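Local coordinates for insecticidal crystal protein Cry35Ab1 (Bacillus thuringiensis, PDB 4JP0), which acts with Cry34Ab1 as one component of a binary insecticidal toxin active on western corn rootworm, at residues 301-306 against 347-352. Sequence-based numbering, arbitrary orientation.
Sequences NPTDQS and PNHQQA
H349 turns its CG anti to its own carbonyl carbon (chi1 -63°) and T303 sets CG2 anti to its carbonyl carbon with OG1 at chi1 74°, and these torsions bring the imidazole and the threonine methyl together from opposite directions. The contact joins an Asx turn that N301 begins at the end of strand 292-301, leading into the loop before strand 307-323, to the first turn of helix 349-355, at the far end of the elongated toxin_10 molecule, where the C-terminal helices begin. T303 CG2 lies 3.3 Å from H349 CE1, approaching the ring obliquely. N301 OD1 meets the same CE1 at the ring edge, close to its plane, with the amide turned 46° from the imidazole.

That OD1 is held from within the loop. T303 OG1 donates to N301 OD1 at 2.7 Å, in the carbonyl plane and on a lone pair, while T303 N reaches it from above that plane. On the other side of the amide, N301 ND2 bonds to Q305 O at 2.9 Å, and R222 O is a second acceptor, which fixes the amide's rotation. L378 of helix 372-380 touches both T303 and H349, and M307 touches both N301 and H349.

The helix start is capped by N348, whose OD1 accepts from Q351 N at 2.7 Å. Ahead of it cis-P347 sets CD 3.5 Å from S306 O, a doubtful contact because S306 has two conformers. Polar linkage between the segments runs through one water, which donates to T303 OG1, perhaps weakly to S306 O, and lies in the imidazole plane 2.7 Å from H349 NE2.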
# COMPACT_ATOMS: atom_id res chain seq x y z
N ASN A 301 37.71 -8.34 -17.51
CA ASN A 301 38.14 -7.57 -18.68
C ASN A 301 39.23 -8.31 -19.45
O ASN A 301 40.43 -8.11 -19.22
CB ASN A 301 38.67 -6.19 -18.32
CG ASN A 301 39.29 -5.50 -19.52
OD1 ASN A 301 38.85 -5.71 -20.64
ND2 ASN A 301 40.32 -4.70 -19.29
N PRO A 302 38.80 -9.14 -20.39
CA PRO A 302 39.70 -10.00 -21.14
C PRO A 302 40.29 -9.31 -22.34
O PRO A 302 40.68 -10.00 -23.28
CB PRO A 302 38.79 -11.13 -21.64
CG PRO A 302 37.39 -10.67 -21.44
CD PRO A 302 37.40 -9.29 -20.82
N THR A 303 40.37 -7.99 -22.35
CA THR A 303 40.86 -7.31 -23.53
C THR A 303 42.19 -6.63 -23.22
O THR A 303 42.57 -6.51 -22.07
CB THR A 303 39.87 -6.25 -23.97
OG1 THR A 303 39.96 -5.14 -23.07
CG2 THR A 303 38.43 -6.73 -23.80
N ASP A 304 42.86 -6.11 -24.23
CA ASP A 304 44.13 -5.44 -24.06
C ASP A 304 44.00 -3.94 -23.81
O ASP A 304 44.97 -3.23 -23.80
CB ASP A 304 45.06 -5.79 -25.26
CG ASP A 304 46.42 -5.08 -25.25
OD1 ASP A 304 46.47 -3.90 -25.40
OD2 ASP A 304 47.46 -5.71 -25.20
N GLN A 305 42.79 -3.46 -23.56
CA GLN A 305 42.57 -2.05 -23.21
C GLN A 305 41.98 -1.94 -21.80
O GLN A 305 41.42 -2.89 -21.27
CB GLN A 305 41.58 -1.37 -24.18
CG GLN A 305 42.06 -1.16 -25.62
CD GLN A 305 41.97 -2.43 -26.48
OE1 GLN A 305 40.92 -3.08 -26.55
NE2 GLN A 305 43.08 -2.76 -27.13
N SER A 306 42.06 -0.75 -21.23
CA SER A 306 41.50 -0.57 -19.89
C SER A 306 39.99 -0.45 -20.00
O SER A 306 39.48 -0.22 -21.08
CB SER A 306 42.08 0.69 -19.24
OG SER A 306 41.32 1.83 -19.59
N PRO A 347 35.06 1.10 -22.28
CA PRO A 347 34.22 0.99 -23.48
C PRO A 347 33.12 -0.03 -23.29
O PRO A 347 33.30 -0.97 -22.51
CB PRO A 347 35.20 0.51 -24.56
CG PRO A 347 36.54 0.87 -24.06
CD PRO A 347 36.46 0.73 -22.54
N ASN A 348 32.01 0.13 -24.00
CA ASN A 348 30.83 -0.75 -23.79
C ASN A 348 30.93 -2.09 -24.53
O ASN A 348 30.50 -2.22 -25.69
CB ASN A 348 29.52 -0.01 -24.12
CG ASN A 348 28.28 -0.78 -23.66
OD1 ASN A 348 28.32 -1.99 -23.42
ND2 ASN A 348 27.15 -0.07 -23.51
N HIS A 349 31.51 -3.08 -23.86
CA HIS A 349 31.71 -4.40 -24.44
C HIS A 349 30.39 -5.08 -24.70
O HIS A 349 30.27 -5.84 -25.65
CB HIS A 349 32.55 -5.30 -23.53
CG HIS A 349 33.95 -4.83 -23.29
ND1 HIS A 349 34.83 -5.51 -22.48
CD2 HIS A 349 34.63 -3.76 -23.77
CE1 HIS A 349 36.00 -4.88 -22.47
NE2 HIS A 349 35.90 -3.81 -23.24
N GLN A 350 29.41 -4.86 -23.83
CA GLN A 350 28.10 -5.47 -24.02
C GLN A 350 27.41 -4.92 -25.27
O GLN A 350 26.81 -5.66 -26.05
CB GLN A 350 27.20 -5.34 -22.78
CG GLN A 350 25.97 -6.27 -22.83
CD GLN A 350 25.53 -6.75 -21.44
OE1 GLN A 350 26.37 -6.97 -20.56
NE2 GLN A 350 24.22 -6.91 -21.25
N GLN A 351 27.46 -3.61 -25.46
CA GLN A 351 26.87 -3.04 -26.65
C GLN A 351 27.64 -3.53 -27.88
O GLN A 351 27.04 -3.85 -28.91
CB GLN A 351 26.89 -1.51 -26.64
CG GLN A 351 26.27 -0.93 -27.90
CD GLN A 351 26.59 0.53 -28.08
OE1 GLN A 351 27.70 0.97 -27.78
NE2 GLN A 351 25.62 1.29 -28.59
N ALA A 352 28.96 -3.63 -27.77
CA ALA A 352 29.72 -4.12 -28.91
C ALA A 352 29.29 -5.55 -29.37
O ALA A 352 29.08 -5.80 -30.57
CB ALA A 352 31.23 -4.07 -28.64
O HOH W 1 38.17 -2.42 -23.24